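L protein (CAS virus, PDB 5MV0) probably acts as the cap-snatching endonuclease domain of a reptarenavirus polymerase, cleaving capped host RNA to prime viral transcription. Local coordinates at residues M70-D73 with I78-T81; P80-I85 with E128-H133; L122-V127 with F138-I143. One frame throughout, in Å; residues are numbered along the deposited sequence.

Interaction 1. Residues M70-D73 with I78-T81; sequences MVID and IHPT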
loop_
_atom_site.group_PDB
_atom_site.type_symbol
_atom_site.label_atom_id
_atom_site.label_comp_id
_atom_site.label_asym_id
_atom_site.label_seq_id
_atom_site.Cartn_x
_atom_site.Cartn_y
_atom_site.Cartn_z
ATOM N N MET B 70 24.757 -13.708 -10.503
ATOM C CA MET B 70 24.359 -14.052 -9.139
ATOM C C MET B 70 23.261 -15.100 -9.123
ATOM O O MET B 70 23.202 -15.926 -8.205
ATOM C CB MET B 70 23.885 -12.807 -8.390
ATOM C CG MET B 70 24.949 -11.751 -8.234
ATOM S SD MET B 70 24.247 -10.213 -7.587
ATOM C CE MET B 70 25.492 -9.054 -8.100
ATOM N N VAL B 71 22.359 -15.059 -10.102
ATOM C CA VAL B 71 21.360 -16.112 -10.206
ATOM C C VAL B 71 22.042 -17.457 -10.408
ATOM O O VAL B 71 21.725 -18.444 -9.737
ATOM C CB VAL B 71 20.369 -15.801 -11.340
ATOM C CG1 VAL B 71 19.428 -16.995 -11.570
ATOM C CG2 VAL B 71 19.570 -14.545 -10.996
ATOM N N ILE B 72 23.001 -17.508 -11.329
ATOM C CA ILE B 72 23.664 -18.771 -11.613
ATOM C C ILE B 72 24.520 -19.207 -10.432
ATOM O O ILE B 72 24.630 -20.409 -10.150
ATOM C CB ILE B 72 24.462 -18.645 -12.921
ATOM C CG1 ILE B 72 23.475 -18.439 -14.076
ATOM C CG2 ILE B 72 25.298 -19.894 -13.170
ATOM C CD1 ILE B 72 24.109 -17.902 -15.343
ATOM N N ASP B 73 25.102 -18.249 -9.698
ATOM C CA ASP B 73 25.806 -18.580 -8.462
ATOM C C ASP B 73 24.906 -19.337 -7.501
ATOM O O ASP B 73 25.366 -20.235 -6.791
ATOM C CB ASP B 73 26.327 -17.318 -7.781
ATOM C CG ASP B 73 27.507 -16.738 -8.483
ATOM O OD1 ASP B 73 28.203 -17.500 -9.196
ATOM O OD2 ASP B 73 27.738 -15.520 -8.328
ATOM N N ILE B 78 30.271 -22.786 -9.416
ATOM C CA ILE B 78 31.423 -22.591 -10.293
ATOM C C ILE B 78 30.921 -22.376 -11.711
ATOM O O ILE B 78 30.291 -23.267 -12.293
ATOM C CB ILE B 78 32.397 -23.778 -10.249
ATOM C CG1 ILE B 78 32.992 -23.950 -8.853
ATOM C CG2 ILE B 78 33.495 -23.580 -11.283
ATOM C CD1 ILE B 78 32.248 -24.954 -7.990
ATOM N N HIS B 79 31.229 -21.212 -12.281
ATOM C CA HIS B 79 30.824 -20.942 -13.654
ATOM C C HIS B 79 31.626 -19.769 -14.205
ATOM O O HIS B 79 32.120 -18.943 -13.428
ATOM C CB HIS B 79 29.316 -20.670 -13.723
ATOM C CG HIS B 79 28.897 -19.379 -13.089
ATOM N ND1 HIS B 79 28.994 -18.167 -13.740
ATOM C CD2 HIS B 79 28.363 -19.114 -11.873
ATOM C CE1 HIS B 79 28.549 -17.209 -12.946
ATOM N NE2 HIS B 79 28.155 -17.758 -11.809
ATOM N N PRO B 80 31.795 -19.665 -15.522
ATOM C CA PRO B 80 32.493 -18.507 -16.079
ATOM C C PRO B 80 31.671 -17.238 -15.902
ATOM O O PRO B 80 30.455 -17.273 -15.707
ATOM C CB PRO B 80 32.639 -18.861 -17.559
ATOM C CG PRO B 80 31.436 -19.701 -17.831
ATOM C CD PRO B 80 31.258 -20.533 -16.586
ATOM N N THR B 81 32.367 -16.108 -15.971
ATOM C CA THR B 81 31.725 -14.803 -15.869
ATOM C C THR B 81 30.906 -14.550 -17.131
ATOM O O THR B 81 31.449 -14.546 -18.240
ATOM C CB THR B 81 32.780 -13.710 -15.677
ATOM O OG1 THR B 81 33.453 -13.904 -14.427
ATOM C CG2 THR B 81 32.150 -12.304 -15.701
#

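Interaction 2. Residues P80-I85 with E128-H133; sequences PTFQHI and EDHLKH. With PO4 (phosphate ion), chain F.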
loop_
_atom_site.group_PDB
_atom_site.type_symbol
_atom_site.label_atom_id
_atom_site.label_comp_id
_atom_site.label_asym_id
_atom_site.label_seq_id
_atom_site.Cartn_x
_atom_site.Cartn_y
_atom_site.Cartn_z
ATOM N N PRO B 80 31.795 -19.665 -15.522
ATOM C CA PRO B 80 32.493 -18.507 -16.079
ATOM C C PRO B 80 31.671 -17.238 -15.902
ATOM O O PRO B 80 30.455 -17.273 -15.707
ATOM C CB PRO B 80 32.639 -18.861 -17.559
ATOM C CG PRO B 80 31.436 -19.701 -17.831
ATOM C CD PRO B 80 31.258 -20.533 -16.586
ATOM N N THR B 81 32.367 -16.108 -15.971
ATOM C CA THR B 81 31.725 -14.803 -15.869
ATOM C C THR B 81 30.906 -14.550 -17.131
ATOM O O THR B 81 31.449 -14.546 -18.240
ATOM C CB THR B 81 32.780 -13.710 -15.677
ATOM O OG1 THR B 81 33.453 -13.904 -14.427
ATOM C CG2 THR B 81 32.150 -12.304 -15.701
ATOM N N PHE B 82 29.600 -14.366 -16.970
ATOM C CA PHE B 82 28.750 -14.023 -18.096
ATOM C C PHE B 82 28.627 -12.512 -18.230
ATOM O O PHE B 82 29.076 -11.739 -17.379
ATOM C CB PHE B 82 27.365 -14.653 -17.951
ATOM C CG PHE B 82 27.380 -16.150 -17.980
ATOM C CD1 PHE B 82 27.619 -16.824 -19.165
ATOM C CD2 PHE B 82 27.163 -16.882 -16.830
ATOM C CE1 PHE B 82 27.639 -18.210 -19.200
ATOM C CE2 PHE B 82 27.190 -18.267 -16.855
ATOM C CZ PHE B 82 27.426 -18.930 -18.048
ATOM N N GLN B 83 28.006 -12.092 -19.325
ATOM C CA GLN B 83 27.685 -10.684 -19.482
ATOM C C GLN B 83 26.800 -10.226 -18.323
ATOM O O GLN B 83 26.094 -11.022 -17.694
ATOM C CB GLN B 83 26.982 -10.443 -20.814
ATOM C CG GLN B 83 25.729 -11.291 -21.017
ATOM C CD GLN B 83 26.019 -12.627 -21.702
ATOM O OE1 GLN B 83 26.989 -13.311 -21.376
ATOM N NE2 GLN B 83 25.173 -12.996 -22.660
ATOM N N HIS B 84 26.865 -8.937 -18.029
ATOM C CA HIS B 84 26.045 -8.373 -16.968
ATOM C C HIS B 84 24.626 -8.185 -17.481
ATOM O O HIS B 84 24.403 -7.463 -18.456
ATOM C CB HIS B 84 26.611 -7.050 -16.471
ATOM C CG HIS B 84 25.710 -6.367 -15.492
ATOM N ND1 HIS B 84 25.529 -6.835 -14.207
ATOM C CD2 HIS B 84 24.886 -5.303 -15.628
ATOM C CE1 HIS B 84 24.659 -6.061 -13.581
ATOM N NE2 HIS B 84 24.250 -5.127 -14.423
ATOM N N ILE B 85 23.682 -8.855 -16.829
ATOM C CA ILE B 85 22.257 -8.770 -17.119
ATOM C C ILE B 85 21.537 -8.706 -15.779
ATOM O O ILE B 85 21.913 -9.412 -14.839
ATOM C CB ILE B 85 21.758 -9.988 -17.933
ATOM C CG1 ILE B 85 22.445 -10.069 -19.304
ATOM C CG2 ILE B 85 20.245 -9.945 -18.104
ATOM C CD1 ILE B 85 22.154 -11.381 -20.029
ATOM N N GLU B 128 22.445 -19.940 -22.515
ATOM C CA GLU B 128 21.713 -21.201 -22.494
ATOM C C GLU B 128 22.636 -22.374 -22.805
ATOM O O GLU B 128 22.575 -23.414 -22.143
ATOM C CB GLU B 128 20.544 -21.163 -23.482
ATOM C CG GLU B 128 19.610 -22.358 -23.331
ATOM C CD GLU B 128 18.492 -22.407 -24.380
ATOM O OE1 GLU B 128 18.583 -21.692 -25.397
ATOM O OE2 GLU B 128 17.528 -23.178 -24.187
ATOM N N ASP B 129 23.505 -22.215 -23.807
ATOM C CA ASP B 129 24.446 -23.276 -24.158
ATOM C C ASP B 129 25.294 -23.684 -22.967
ATOM O O ASP B 129 25.505 -24.878 -22.730
ATOM C CB ASP B 129 25.340 -22.829 -25.309
ATOM C CG ASP B 129 24.605 -22.783 -26.631
ATOM O OD1 ASP B 129 23.569 -23.473 -26.758
ATOM O OD2 ASP B 129 25.061 -22.059 -27.542
ATOM N N HIS B 130 25.791 -22.709 -22.202
ATOM C CA HIS B 130 26.631 -23.042 -21.055
ATOM C C HIS B 130 25.856 -23.826 -20.010
ATOM O O HIS B 130 26.386 -24.768 -19.411
ATOM C CB HIS B 130 27.227 -21.776 -20.443
ATOM C CG HIS B 130 28.434 -21.271 -21.167
ATOM N ND1 HIS B 130 28.352 -20.471 -22.286
ATOM C CD2 HIS B 130 29.754 -21.470 -20.944
ATOM C CE1 HIS B 130 29.569 -20.194 -22.719
ATOM N NE2 HIS B 130 30.437 -20.786 -21.920
ATOM N N LEU B 131 24.593 -23.462 -19.781
ATOM C CA LEU B 131 23.822 -24.142 -18.751
ATOM C C LEU B 131 23.386 -25.527 -19.213
ATOM O O LEU B 131 23.421 -26.484 -18.434
ATOM C CB LEU B 131 22.609 -23.293 -18.353
ATOM C CG LEU B 131 22.853 -22.178 -17.321
ATOM C CD1 LEU B 131 23.535 -22.743 -16.107
ATOM C CD2 LEU B 131 23.687 -21.069 -17.879
ATOM N N LYS B 132 22.955 -25.657 -20.466
ATOM C CA LYS B 132 22.572 -26.982 -20.947
ATOM C C LYS B 132 23.761 -27.933 -20.923
ATOM O O LYS B 132 23.601 -29.126 -20.643
ATOM C CB LYS B 132 21.987 -26.891 -22.357
ATOM C CG LYS B 132 20.656 -26.160 -22.446
ATOM C CD LYS B 132 20.210 -25.997 -23.895
ATOM C CE LYS B 132 19.649 -27.286 -24.453
ATOM N NZ LYS B 132 18.366 -27.655 -23.773
ATOM N N HIS B 133 24.960 -27.409 -21.175
ATOM C CA HIS B 133 26.173 -28.212 -21.074
ATOM C C HIS B 133 26.312 -28.842 -19.694
ATOM O O HIS B 133 26.901 -29.919 -19.560
ATOM C CB HIS B 133 27.383 -27.337 -21.397
ATOM C CG HIS B 133 28.641 -28.108 -21.652
ATOM N ND1 HIS B 133 29.488 -28.514 -20.643
ATOM C CD2 HIS B 133 29.188 -28.555 -22.807
ATOM C CE1 HIS B 133 30.505 -29.175 -21.166
ATOM N NE2 HIS B 133 30.347 -29.216 -22.477
HETATM P P PO4 F . 27.812 -9.073 -12.526
HETATM O O1 PO4 F . 28.690 -7.880 -12.796
HETATM O O2 PO4 F . 26.869 -9.280 -13.690
HETATM O O3 PO4 F . 27.064 -8.946 -11.229
HETATM O O4 PO4 F . 28.700 -10.285 -12.400
#

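Interaction 3. Residues L122-V127 with F138-I143; sequences LKYSGV and FNIIVI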
loop_
_atom_site.group_PDB
_atom_site.type_symbol
_atom_site.label_atom_id
_atom_site.label_comp_id
_atom_site.label_asym_id
_atom_site.label_seq_id
_atom_site.Cartn_x
_atom_site.Cartn_y
_atom_site.Cartn_z
ATOM N N LEU B 122 18.477 -10.911 -27.092
ATOM C CA LEU B 122 19.864 -10.907 -27.547
ATOM C C LEU B 122 20.854 -10.688 -26.409
ATOM O O LEU B 122 22.026 -11.050 -26.552
ATOM C CB LEU B 122 20.063 -9.840 -28.620
ATOM C CG LEU B 122 19.638 -10.227 -30.043
ATOM C CD1 LEU B 122 19.725 -9.021 -30.969
ATOM C CD2 LEU B 122 20.496 -11.380 -30.577
ATOM N N LYS B 123 20.418 -10.102 -25.288
ATOM C CA LYS B 123 21.320 -9.935 -24.150
ATOM C C LYS B 123 21.907 -11.266 -23.707
ATOM O O LYS B 123 23.026 -11.308 -23.184
ATOM C CB LYS B 123 20.593 -9.303 -22.956
ATOM C CG LYS B 123 19.928 -7.962 -23.204
ATOM C CD LYS B 123 19.500 -7.331 -21.857
ATOM C CE LYS B 123 18.520 -8.219 -21.103
ATOM N NZ LYS B 123 18.006 -7.529 -19.871
ATOM N N TYR B 124 21.154 -12.350 -23.885
ATOM C CA TYR B 124 21.447 -13.641 -23.285
ATOM C C TYR B 124 22.279 -14.562 -24.185
ATOM O O TYR B 124 22.383 -15.756 -23.888
ATOM C CB TYR B 124 20.137 -14.331 -22.901
ATOM C CG TYR B 124 19.412 -13.659 -21.750
ATOM C CD1 TYR B 124 19.659 -14.040 -20.440
ATOM C CD2 TYR B 124 18.486 -12.640 -21.977
ATOM C CE1 TYR B 124 19.008 -13.429 -19.384
ATOM C CE2 TYR B 124 17.836 -12.016 -20.918
ATOM C CZ TYR B 124 18.098 -12.421 -19.627
ATOM O OH TYR B 124 17.458 -11.822 -18.554
ATOM N N SER B 125 22.877 -14.041 -25.253
ATOM C CA SER B 125 23.644 -14.871 -26.180
ATOM C C SER B 125 24.676 -15.723 -25.451
ATOM O O SER B 125 25.479 -15.214 -24.660
ATOM C CB SER B 125 24.336 -13.994 -27.222
ATOM O OG SER B 125 23.382 -13.365 -28.060
ATOM N N GLY B 126 24.641 -17.032 -25.713
ATOM C CA GLY B 126 25.614 -17.961 -25.184
ATOM C C GLY B 126 25.262 -18.582 -23.847
ATOM O O GLY B 126 25.764 -19.666 -23.536
ATOM N N VAL B 127 24.397 -17.941 -23.059
ATOM C CA VAL B 127 24.145 -18.392 -21.693
ATOM C C VAL B 127 23.474 -19.760 -21.685
ATOM O O VAL B 127 23.860 -20.657 -20.921
ATOM C CB VAL B 127 23.300 -17.348 -20.937
ATOM C CG1 VAL B 127 22.928 -17.862 -19.553
ATOM C CG2 VAL B 127 24.054 -16.033 -20.857
ATOM N N PHE B 138 17.606 -23.633 -19.115
ATOM C CA PHE B 138 17.652 -22.183 -18.949
ATOM C C PHE B 138 16.584 -21.614 -19.876
ATOM O O PHE B 138 16.786 -21.521 -21.087
ATOM C CB PHE B 138 19.038 -21.630 -19.263
ATOM C CG PHE B 138 19.172 -20.150 -19.014
ATOM C CD1 PHE B 138 19.237 -19.654 -17.723
ATOM C CD2 PHE B 138 19.235 -19.263 -20.072
ATOM C CE1 PHE B 138 19.358 -18.291 -17.489
ATOM C CE2 PHE B 138 19.363 -17.903 -19.847
ATOM C CZ PHE B 138 19.426 -17.418 -18.547
ATOM N N ASN B 139 15.441 -21.245 -19.312
ATOM C CA ASN B 139 14.300 -20.796 -20.097
ATOM C C ASN B 139 14.183 -19.278 -19.992
ATOM O O ASN B 139 13.926 -18.731 -18.912
ATOM C CB ASN B 139 13.028 -21.504 -19.639
ATOM C CG ASN B 139 13.093 -23.012 -19.859
ATOM O OD1 ASN B 139 13.888 -23.502 -20.669
ATOM N ND2 ASN B 139 12.252 -23.751 -19.145
ATOM N N ILE B 140 14.369 -18.603 -21.122
ATOM C CA ILE B 140 14.299 -17.148 -21.201
ATOM C C ILE B 140 12.905 -16.794 -21.688
ATOM O O ILE B 140 12.555 -17.069 -22.838
ATOM C CB ILE B 140 15.365 -16.577 -22.141
ATOM C CG1 ILE B 140 16.754 -17.028 -21.713
ATOM C CG2 ILE B 140 15.274 -15.046 -22.198
ATOM C CD1 ILE B 140 17.768 -16.986 -22.848
ATOM N N ILE B 141 12.103 -16.187 -20.821
ATOM C CA ILE B 141 10.759 -15.752 -21.176
ATOM C C ILE B 141 10.804 -14.248 -21.411
ATOM O O ILE B 141 11.203 -13.480 -20.527
ATOM C CB ILE B 141 9.742 -16.132 -20.088
ATOM C CG1 ILE B 141 9.801 -17.644 -19.851
ATOM C CG2 ILE B 141 8.328 -15.705 -20.498
ATOM C CD1 ILE B 141 8.865 -18.164 -18.766
ATOM N N VAL B 142 10.417 -13.826 -22.608
ATOM C CA VAL B 142 10.458 -12.428 -23.010
ATOM C C VAL B 142 9.050 -12.037 -23.430
ATOM O O VAL B 142 8.495 -12.612 -24.375
ATOM C CB VAL B 142 11.474 -12.193 -24.142
ATOM C CG1 VAL B 142 11.545 -10.718 -24.526
ATOM C CG2 VAL B 142 12.843 -12.702 -23.717
ATOM N N ILE B 143 8.467 -11.078 -22.718
ATOM C CA ILE B 143 7.090 -10.643 -22.930
ATOM C C ILE B 143 7.098 -9.148 -23.204
ATOM O O ILE B 143 7.661 -8.374 -22.423
ATOM C CB ILE B 143 6.210 -10.960 -21.707
ATOM C CG1 ILE B 143 6.017 -12.464 -21.543
ATOM C CG2 ILE B 143 4.845 -10.248 -21.777
ATOM C CD1 ILE B 143 5.406 -12.811 -20.177
#

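Interaction 1. Residues M70-D73 with I78-T81
I72 and D73, in the last turn of helix 68-73, meet H79 in the loop that follows, only a few residues further along the chain, I72 by a methyl and D73 by the end of its carboxylate. The backbones come closest at D73 and I78, whose CA atoms are 7.1 Å apart. I72 is directed toward the loop, and H79 points back at the helix. With chi1 at 69°, the CG of H79 sits between the backbone N and the carbonyl carbon, and this brings the imidazole in beside the helix end.

Two different approaches hold that ring. Over one of its faces lies the I72 methyl CG2, 3.4 Å from H79 CD2. CG2 is 3.7 Å from the ring centroid, a CH-pi contact over the face, set toward the rim. At the ring's edge, D73 OD1 takes a short but weak hydrogen bond from H79 NE2, 2.6 Å long. The bond is bent, with 127° at the hydrogen, and the carboxylate is twisted 37° out of the imidazole plane. NE2 has a second weak partner in the backbone carbonyl of N69. On the other nitrogen the bond is straighter: H79 ND1 donates to P80 O at 2.6 Å, a contact that closes the loop back on itself. The ring of F82 also meets H79, nearly parallel to it, and I72 reaches on to F82 and to L131 of helix 127-133.

Both imidazole nitrogens face oxygens and appear to act as donors, NE2 only weakly. Together with the D73 carboxylate close by, this would tend to favour a doubly protonated, positively charged H79, and the contacts would help to fix the ring's rotation where the loop leaves the helix.

Interaction 2. Residues P80-I85 with E128-H133
F82 and H130 tie the loop between helix 68-73 and strand 89-93 to helix 127-133 within the arenavirus cap-snatching domain. Their rings form a T-shaped (edge-to-face) pair, with centroids 5.4 Å apart and planes at 82°. F82 supplies the edge: its CE1 lies 3.7 Å from H130 CG, and CZ is also 3.7 Å from H130 CB, which sits in the plane of the phenyl ring. H130 supplies the face. Its CG lies beside the backbone N and anti to the carbonyl carbon (chi1 -81°), and ND1 turns back along the helix to bond the carbonyl of G126, which should limit the rotation of the imidazole.

Two weaker contacts flank the pair. P80 CG comes within 4.0 Å of H130 CD2 on the outer side, where both residues are exposed. Toward the buried side, F82 CZ meets the L131 methyl CD2 at 4.3 Å. Within the loop itself, P80 O stands over one face of the F82 ring.

Further along the loop, H84 points to another partner. Its ND1 donates a fairly straight bond (160°) to phosphate O2 at 2.8 Å, in the plane of the ring. S67 and N69 of the same chain and S119 of the second subunit also hold this phosphate, an ion probably taken from the crystallisation liquor.

The chemistry thus changes along one short loop. Dispersion and ring electrostatics join F82 to the helix with no hydrogen bond between the segments, whereas H84 binds an anion by a directed N-H at the border between two subunits.

Interaction 3. Residues L122-V127 with F138-I143
Y124 and V127 pack against F138 and I140, and this largely buried cluster, held by apolar contacts alone between the segments, is the tight part of the contact. V127 CG1 sits over one face of the F138 ring, 3.6 Å from CE2 and 22° off the ring normal. Y124 takes the same ring at its edge, in plane, with CD1 3.9 Å from F138 CZ; the two aromatic side chains run roughly at right angles. F138 has its CG anti to the backbone N (chi1 -176°), which turns the ring so that V127 meets a face and Y124 an edge.

I140 grips Y124 with two methyls. CD1 reaches Y124 CB at 3.6 Å, and CG2 lies over a face of the phenol, 4.3 Å from its centroid. The hydroxyl of Y124 passes beyond the cluster to bond E103 on strand 98-106. The same oxygen, E103 OE2, also takes a salt bridge from K123 NZ.

The other side is much looser. S125 points away from the strand and, with G126, is exposed; a weak 3.4 Å bond from S125 N to L122 O closes the type I turn, and V127 N bonds Y124 O at 3.1 Å. G126, at a phi of 90°, takes the N-cap position and swings the chain into helix 127-133. Further along the strand, V142 packs on I117 and D120 of helix 110-122.

Strand 137-145 lies parallel to strand 98-106, with both helices between them in sequence. This is a beta-alpha-beta crossover, its helix-to-helix joint pressed onto the sheet, as expected of a PDDEXK-type nuclease.

Interactions 1 and 2 form one continuous patch, their centres 8 Å apart. They share P80 and T81, and I72 CD1 touches both F82 CE2 (3.5 Å) and L131 CD2 (4.1 Å). Interaction 3 lies about 10 Å from interaction 2, centre to centre, and joins it by polar bonds: Q83 NE2 probably donates to K123 O at 2.8 Å and to S125 O at 3.0 Å. Beside them, I85 CG2 packs on Y124 OH at 3.4 Å. Interactions 1 and 3, centres about 15 Å apart, do not touch; 80-85 bridges them. All three reach the second subunit, and the phosphate bound by H84 marks that border.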